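Local coordinates for protein SusD homolog (Bacteroides thetaiotaomicron, PDB 4MRU) that probably binds mucin O-glycans as a SusD-like outer-membrane lipoprotein of a gut bacterium, with a largely helical, TPR-like fold, at residues G261-C266 with K441-V446; A376-Y381 with A394-K399. All coordinates share one frame; numbering follows the deposited sequence.

Contact 1. Residues G261-C266 with K441-V446; sequences GADIIC and KLLPVV. With EDO (1,2-ethanediol), chain H.
Leu-443 N donates to Asp-263 OD2 across 2.6 Å, an almost perfectly straight bond (179° at the hydrogen) that meets the oxygen nearly along its C-O axis. The other carboxylate oxygen serves the same residue indirectly: water 1 donates to Asp-263 OD1 at 2.6 Å and to Leu-443 O at 2.9 Å. One carboxylate thus clips both the N-H and the carbonyl of Leu-443. The side chains of Asp-263 and Leu-443 run antiparallel alongside each other, so that Leu-443 CB lies 3.3 Å from Asp-263 OD2, beside the short N-H...O bond. Beyond it, Leu-443 CD1 rests on Ala-262 CB at 4.0 Å, with Cys-266 SG loosely alongside. Leu-442 lies roughly perpendicular to Asp-263, its CD2 branch 3.8 Å from Asp-263 CB. An alanine at Asp-263 would remove both carboxylate anchors and would probably leave the 441-446 loop less firmly fixed against the helix. Asp-263 CG lies anti to its carbonyl carbon (chi1 -55°), which directs the carboxylate out from the helix to the loop. Further out, Tyr-267 OH bonds to Lys-441 O, and Trp-420 of helix 408-423 touches both Ile-264 and Leu-442. This is a side-chain-to-backbone tether from the first turn of a helix to an irregular loop: Gly-261 is the N-cap of helix 262-270, the helix end would probably stabilise the negative charge of Asp-263, and the acid ties down a loop without regular structure in this SusD-like fold.

Contact 2. Residues A376-Y381 with A394-K399; sequences ASPSGY and ANITVK. With EDO (1,2-ethanediol), chain L; EDO (1,2-ethanediol), chain I.
Water 2 is gripped by two hydrogen bonds that link the two segments of this one loop: it donates to Ala-376 O at 2.6 Å and accepts from Val-398 N at 2.9 Å. Beside this bridge, the CG2 methyl of Thr-397 lies against Ala-376 O at 3.7 Å; with OG1 turned aside (chi1 63°), CG2 stands anti to the carbonyl carbon and is the branch that meets this oxygen. The direct polar link is slighter, a weak hydrogen bond of 3.4 Å from Ser-377 OG to Asn-395 O, close to where the two backbones come nearest. Pro-378 contributes the largest single share of the buried surface. The CD corner of its ring wedges between two carbonyls of the facing segment, 3.2 Å from Ile-396 O and 3.4 Å from Ala-394 O, and CG adds looser apolar contacts with Ala-394 CB and Ile-396 CG2. Both carbonyls are satisfied from outside, Ala-394 O by Ser-392 OG and Ile-396 O by Tyr-271 OH. At the far end, Lys-399 NZ donates to both hydroxyls of one ethanediol, probably a crystallisation additive. The two segments are held between two helices: Pro-378 and Ala-394 lean on Tyr-267 of helix 262-270, whereas Ile-396 packs on Glu-410, Glu-413 and Arg-414 of helix 408-423, to which 394-399 leads on.

In the fold
Along the chain the order is 261-266, 376-381, 394-399, 441-446, so contact 2 is nested inside the long loop closed by contact 1. Their centres lie 12 Å apart, on the same side of the molecule's centre, and helix 262-270 joins them: a probable hydrogen bond runs from Ser-379 N to Cys-266 O (2.8 Å), and the Tyr-381 ring packs on Ala-262. Helix 408-423 also backs both contacts, through Trp-420 in contact 1 and Glu-413 in both. Helix 262-270, through its first turn and Tyr-267, thereby ties two irregular regions to the helical body of the SusD-like fold. Asn-373, a magnesium ligand of this protein though without the ion in this chain, has its side chain about 9 Å from that of Thr-397.

Contact 1. Residues G261-C266 with K441-V446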
ATOM      1  N   GLY A 261       0.383   8.915  12.818  1.00 20.11           N
ATOM      2  CA  GLY A 261      -0.557   9.927  12.445  1.00 19.96           C
ATOM      3  C   GLY A 261      -1.856   9.913  13.236  1.00 20.71           C
ATOM      4  O   GLY A 261      -2.240   8.895  13.841  1.00 18.47           O
ATOM      5  N   ALA A 262      -2.543  11.059  13.212  1.00 18.43           N
ATOM      6  CA  ALA A 262      -3.746  11.246  13.981  1.00 19.12           C
ATOM      7  C   ALA A 262      -4.854  10.297  13.530  1.00 22.20           C
ATOM      8  O   ALA A 262      -5.645   9.822  14.352  1.00 21.62           O
ATOM      9  CB  ALA A 262      -4.227  12.670  13.851  1.00 19.96           C
ATOM     10  N   ASP A 263      -4.928  10.055  12.226  1.00 21.19           N
ATOM     11  CA  ASP A 263      -6.091   9.348  11.678  1.00 23.82           C
ATOM     12  C   ASP A 263      -6.186   7.950  12.220  1.00 20.34           C
ATOM     13  O   ASP A 263      -7.218   7.557  12.775  1.00 23.39           O
ATOM     14  CB  ASP A 263      -6.037   9.305  10.152  1.00 24.14           C
ATOM     15  CG  ASP A 263      -5.905  10.679   9.544  1.00 34.37           C
ATOM     16  OD1 ASP A 263      -4.761  11.198   9.434  1.00 31.86           O
ATOM     17  OD2 ASP A 263      -6.963  11.218   9.197  1.00 31.73           O
ATOM     18  N   ILE A 264      -5.120   7.182  12.091  1.00 21.09           N
ATOM     19  CA  ILE A 264      -5.175   5.787  12.536  1.00 19.65           C
ATOM     20  C   ILE A 264      -5.403   5.691  14.059  1.00 24.51           C
ATOM     21  O   ILE A 264      -6.132   4.813  14.533  1.00 21.39           O
ATOM     22  CB  ILE A 264      -3.956   4.979  12.092  1.00 22.20           C
ATOM     23  CG1 ILE A 264      -4.228   3.483  12.369  1.00 23.93           C
ATOM     24  CG2 ILE A 264      -2.674   5.477  12.776  1.00 22.28           C
ATOM     25  CD1 ILE A 264      -3.375   2.550  11.581  1.00 27.31           C
ATOM     26  N   ILE A 265      -4.868   6.637  14.817  1.00 20.14           N
ATOM     27  CA  ILE A 265      -5.157   6.697  16.250  1.00 21.33           C
ATOM     28  C   ILE A 265      -6.623   7.066  16.582  1.00 23.43           C
ATOM     29  O   ILE A 265      -7.201   6.502  17.520  1.00 25.52           O
ATOM     30  CB  ILE A 265      -4.195   7.672  16.955  1.00 26.07           C
ATOM     31  CG1 ILE A 265      -2.761   7.209  16.785  1.00 24.30           C
ATOM     32  CG2 ILE A 265      -4.525   7.783  18.435  1.00 31.98           C
ATOM     33  CD1 ILE A 265      -2.412   5.952  17.536  1.00 29.32           C
ATOM     34  N   CYS A 266      -7.225   7.997  15.839  1.00 21.96           N
ATOM     35  CA  CYS A 266      -8.623   8.343  16.046  1.00 20.61           C
ATOM     36  C   CYS A 266      -9.542   7.144  15.886  1.00 18.13           C
ATOM     37  O   CYS A 266     -10.429   6.908  16.715  1.00 20.46           O
ATOM     38  CB  CYS A 266      -9.092   9.414  15.048  1.00 21.54           C
ATOM     39  SG  CYS A 266      -8.482  11.052  15.439  1.00 26.09           S
ATOM     40  N   LYS A 441     -12.307   7.618   5.462  1.00 18.52           N
ATOM     41  CA  LYS A 441     -12.263   9.045   5.500  1.00 19.30           C
ATOM     42  C   LYS A 441     -11.129   9.467   6.438  1.00 19.88           C
ATOM     43  O   LYS A 441     -10.976   8.935   7.512  1.00 20.05           O
ATOM     44  CB  LYS A 441     -13.592   9.630   5.959  1.00 20.83           C
ATOM     45  CG  LYS A 441     -14.762   9.200   5.070  1.00 25.11           C
ATOM     46  CD  LYS A 441     -16.045   9.689   5.745  1.00 29.75           C
ATOM     47  CE  LYS A 441     -17.268   9.317   4.952  1.00 35.84           C
ATOM     48  NZ  LYS A 441     -18.478   9.647   5.760  1.00 39.75           N
ATOM     49  N   LEU A 442     -10.304  10.394   5.951  1.00 18.33           N
ATOM     50  CA  LEU A 442      -9.160  10.890   6.674  1.00 19.13           C
ATOM     51  C   LEU A 442      -9.298  12.392   6.972  1.00 20.94           C
ATOM     52  O   LEU A 442     -10.046  13.124   6.308  1.00 24.47           O
ATOM     53  CB  LEU A 442      -7.922  10.693   5.828  1.00 19.02           C
ATOM     54  CG  LEU A 442      -7.580   9.277   5.408  1.00 18.88           C
ATOM     55  CD1 LEU A 442      -6.416   9.284   4.386  1.00 20.34           C
ATOM     56  CD2 LEU A 442      -7.262   8.462   6.647  1.00 20.36           C
ATOM     57  N   LEU A 443      -8.518  12.867   7.936  1.00 20.07           N
ATOM     58  CA  LEU A 443      -8.501  14.243   8.317  1.00 18.91           C
ATOM     59  C   LEU A 443      -7.805  15.074   7.255  1.00 21.17           C
ATOM     60  O   LEU A 443      -6.719  14.689   6.752  1.00 19.29           O
ATOM     61  CB  LEU A 443      -7.775  14.415   9.664  1.00 21.20           C
ATOM     62  CG  LEU A 443      -8.392  13.726  10.882  1.00 20.72           C
ATOM     63  CD1 LEU A 443      -7.561  13.960  12.139  1.00 19.43           C
ATOM     64  CD2 LEU A 443      -9.791  14.234  11.122  1.00 21.05           C
ATOM     65  N   PRO A 444      -8.360  16.251   6.965  1.00 18.95           N
ATOM     66  CA  PRO A 444      -7.716  17.079   5.935  1.00 19.19           C
ATOM     67  C   PRO A 444      -6.393  17.651   6.447  1.00 21.07           C
ATOM     68  O   PRO A 444      -6.222  17.834   7.643  1.00 20.16           O
ATOM     69  CB  PRO A 444      -8.738  18.186   5.685  1.00 18.17           C
ATOM     70  CG  PRO A 444      -9.448  18.334   6.987  1.00 20.97           C
ATOM     71  CD  PRO A 444      -9.562  16.898   7.511  1.00 19.90           C
ATOM     72  N   VAL A 445      -5.462  17.927   5.538  1.00 21.86           N
ATOM     73  CA  VAL A 445      -4.249  18.615   5.915  1.00 21.16           C
ATOM     74  C   VAL A 445      -4.624  20.031   6.403  1.00 22.64           C
ATOM     75  O   VAL A 445      -5.655  20.589   6.012  1.00 19.13           O
ATOM     76  CB  VAL A 445      -3.194  18.715   4.786  1.00 19.24           C
ATOM     77  CG1 VAL A 445      -2.804  17.332   4.297  1.00 18.38           C
ATOM     78  CG2 VAL A 445      -3.711  19.572   3.630  1.00 20.96           C
ATOM     79  N   VAL A 446      -3.759  20.598   7.238  1.00 21.11           N
ATOM     80  CA  VAL A 446      -3.897  21.982   7.644  1.00 21.84           C
ATOM     81  C   VAL A 446      -3.240  22.947   6.656  1.00 21.92           C
ATOM     82  O   VAL A 446      -3.840  23.916   6.216  1.00 16.15           O
ATOM     83  CB  VAL A 446      -3.297  22.156   9.050  1.00 22.26           C
ATOM     84  CG1 VAL A 446      -3.413  23.600   9.466  1.00 22.06           C
ATOM     85  CG2 VAL A 446      -4.014  21.199  10.013  1.00 18.56           C
TER
HETATM   86  C1  EDO H 606      -9.054  14.337   2.315  1.00 37.32           C
HETATM   87  O1  EDO H 606      -9.018  12.934   2.561  1.00 43.71           O
HETATM   88  C2  EDO H 606     -10.308  14.924   2.933  1.00 46.01           C
HETATM   89  O2  EDO H 606     -10.174  15.005   4.345  1.00 37.95           O
HETATM   90  O   HOH W   1      -4.739  12.659   7.311  1.00 28.17           O

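Contact 2. Residues A376-Y381 with A394-K399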
ATOM      1  N   ALA A 376     -18.957   1.595  18.609  1.00 25.13           N
ATOM      2  CA  ALA A 376     -18.217   2.819  18.945  1.00 26.35           C
ATOM      3  C   ALA A 376     -17.772   3.545  17.683  1.00 26.01           C
ATOM      4  O   ALA A 376     -17.420   2.911  16.699  1.00 25.21           O
ATOM      5  CB  ALA A 376     -16.994   2.492  19.783  1.00 27.02           C
ATOM      6  N   SER A 377     -17.781   4.865  17.733  1.00 23.72           N
ATOM      7  CA  SER A 377     -17.352   5.692  16.621  1.00 24.43           C
ATOM      8  C   SER A 377     -15.866   6.002  16.709  1.00 21.34           C
ATOM      9  O   SER A 377     -15.314   6.052  17.806  1.00 25.51           O
ATOM     10  CB  SER A 377     -18.112   7.014  16.601  1.00 30.35           C
ATOM     11  OG  SER A 377     -19.373   6.801  15.976  1.00 47.78           O
ATOM     12  N   PRO A 378     -15.242   6.298  15.569  1.00 22.28           N
ATOM     13  CA  PRO A 378     -13.881   6.844  15.604  1.00 22.52           C
ATOM     14  C   PRO A 378     -13.859   8.112  16.462  1.00 20.25           C
ATOM     15  O   PRO A 378     -14.845   8.830  16.532  1.00 23.50           O
ATOM     16  CB  PRO A 378     -13.588   7.132  14.142  1.00 22.87           C
ATOM     17  CG  PRO A 378     -14.445   6.126  13.403  1.00 24.08           C
ATOM     18  CD  PRO A 378     -15.720   6.098  14.185  1.00 20.98           C
ATOM     19  N   SER A 379     -12.783   8.332  17.190  1.00 21.11           N
ATOM     20  CA  SER A 379     -12.763   9.444  18.124  1.00 24.80           C
ATOM     21  C   SER A 379     -12.507  10.777  17.413  1.00 22.20           C
ATOM     22  O   SER A 379     -11.921  10.825  16.319  1.00 20.08           O
ATOM     23  CB  SER A 379     -11.690   9.221  19.180  1.00 28.75           C
ATOM     24  OG  SER A 379     -12.131   8.269  20.104  1.00 39.41           O
ATOM     25  N   GLY A 380     -12.909  11.851  18.066  1.00 21.38           N
ATOM     26  CA  GLY A 380     -12.397  13.172  17.725  1.00 21.83           C
ATOM     27  C   GLY A 380     -10.878  13.215  17.960  1.00 22.13           C
ATOM     28  O   GLY A 380     -10.338  12.433  18.731  1.00 20.93           O
ATOM     29  N   TYR A 381     -10.177  14.115  17.284  1.00 22.03           N
ATOM     30  CA  TYR A 381      -8.726  14.232  17.470  1.00 23.24           C
ATOM     31  C   TYR A 381      -8.348  15.261  18.521  1.00 22.74           C
ATOM     32  O   TYR A 381      -8.561  16.460  18.333  1.00 21.61           O
ATOM     33  CB  TYR A 381      -8.025  14.587  16.170  1.00 21.81           C
ATOM     34  CG  TYR A 381      -6.537  14.777  16.403  1.00 20.32           C
ATOM     35  CD1 TYR A 381      -5.769  13.795  16.984  1.00 20.82           C
ATOM     36  CD2 TYR A 381      -5.904  15.930  16.003  1.00 20.51           C
ATOM     37  CE1 TYR A 381      -4.413  13.973  17.218  1.00 22.01           C
ATOM     38  CE2 TYR A 381      -4.566  16.135  16.250  1.00 21.86           C
ATOM     39  CZ  TYR A 381      -3.811  15.161  16.845  1.00 19.91           C
ATOM     40  OH  TYR A 381      -2.460  15.393  17.023  1.00 20.60           O
ATOM     41  N   ALA A 394     -14.751  10.291  10.879  1.00 24.37           N
ATOM     42  CA  ALA A 394     -15.825   9.413  10.380  1.00 21.07           C
ATOM     43  C   ALA A 394     -16.710   8.953  11.497  1.00 21.30           C
ATOM     44  O   ALA A 394     -16.335   9.035  12.681  1.00 21.69           O
ATOM     45  CB  ALA A 394     -15.217   8.204   9.666  1.00 21.62           C
ATOM     46  N   ASN A 395     -17.869   8.408  11.155  1.00 21.78           N
ATOM     47  CA  ASN A 395     -18.708   7.795  12.181  1.00 24.22           C
ATOM     48  C   ASN A 395     -18.882   6.288  11.971  1.00 24.38           C
ATOM     49  O   ASN A 395     -19.555   5.649  12.744  1.00 23.46           O
ATOM     50  CB  ASN A 395     -20.049   8.516  12.268  1.00 29.36           C
ATOM     51  CG  ASN A 395     -20.945   8.244  11.089  1.00 33.05           C
ATOM     52  OD1 ASN A 395     -20.563   7.619  10.091  1.00 37.09           O
ATOM     53  ND2 ASN A 395     -22.178   8.688  11.216  1.00 44.95           N
ATOM     54  N   ILE A 396     -18.190   5.726  10.991  1.00 19.48           N
ATOM     55  CA  ILE A 396     -18.262   4.299  10.680  1.00 20.63           C
ATOM     56  C   ILE A 396     -17.901   3.411  11.876  1.00 17.93           C
ATOM     57  O   ILE A 396     -16.887   3.585  12.528  1.00 22.32           O
ATOM     58  CB  ILE A 396     -17.371   3.908   9.458  1.00 20.27           C
ATOM     59  CG1 ILE A 396     -17.661   2.464   8.960  1.00 19.56           C
ATOM     60  CG2 ILE A 396     -15.887   4.072   9.760  1.00 19.62           C
ATOM     61  CD1 ILE A 396     -19.055   2.272   8.406  1.00 22.05           C
ATOM     62  N   THR A 397     -18.761   2.440  12.147  1.00 20.62           N
ATOM     63  CA  THR A 397     -18.524   1.486  13.223  1.00 18.23           C
ATOM     64  C   THR A 397     -18.062   0.175  12.691  1.00 20.70           C
ATOM     65  O   THR A 397     -18.141  -0.104  11.477  1.00 20.27           O
ATOM     66  CB  THR A 397     -19.813   1.248  14.011  1.00 23.46           C
ATOM     67  OG1 THR A 397     -20.767   0.677  13.143  1.00 22.53           O
ATOM     68  CG2 THR A 397     -20.391   2.564  14.588  1.00 25.75           C
ATOM     69  N   VAL A 398     -17.603  -0.678  13.590  1.00 17.73           N
ATOM     70  CA  VAL A 398     -17.129  -2.018  13.188  1.00 18.98           C
ATOM     71  C   VAL A 398     -18.268  -2.981  12.854  1.00 19.77           C
ATOM     72  O   VAL A 398     -18.190  -3.736  11.878  1.00 19.36           O
ATOM     73  CB  VAL A 398     -16.279  -2.682  14.274  1.00 18.67           C
ATOM     74  CG1 VAL A 398     -15.816  -4.061  13.810  1.00 17.84           C
ATOM     75  CG2 VAL A 398     -15.077  -1.807  14.629  1.00 22.46           C
ATOM     76  N   LYS A 399     -19.334  -2.924  13.631  1.00 18.67           N
ATOM     77  CA  LYS A 399     -20.414  -3.907  13.486  1.00 19.83           C
ATOM     78  C   LYS A 399     -21.067  -3.870  12.086  1.00 18.36           C
ATOM     79  O   LYS A 399     -21.526  -2.828  11.609  1.00 20.22           O
ATOM     80  CB  LYS A 399     -21.464  -3.718  14.587  1.00 20.17           C
ATOM     81  CG  LYS A 399     -22.571  -4.784  14.642  1.00 23.21           C
ATOM     82  CD  LYS A 399     -23.522  -4.540  15.803  1.00 23.08           C
ATOM     83  CE  LYS A 399     -24.566  -5.636  15.978  1.00 24.95           C
ATOM     84  NZ  LYS A 399     -25.452  -5.699  14.780  1.00 26.69           N
TER
HETATM   85  C1  EDO L 610     -26.349  -2.099  13.883  1.00 35.75           C
HETATM   86  O1  EDO L 610     -25.856  -3.232  13.126  1.00 29.28           O
HETATM   87  C2  EDO L 610     -27.433  -2.457  14.897  1.00 42.79           C
HETATM   88  O2  EDO L 610     -27.033  -3.509  15.803  1.00 36.47           O
HETATM   89  C1  EDO I 607      -8.177   9.850  19.721  1.00 35.54           C
HETATM   90  O1  EDO I 607      -7.951   9.470  21.092  1.00 34.82           O
HETATM   91  C2  EDO I 607      -7.222  10.960  19.285  1.00 39.97           C
HETATM   92  O2  EDO I 607      -7.304  12.185  20.078  1.00 32.10           O
HETATM   93  O   HOH W   2     -17.264   0.334  16.280  1.00 22.61           O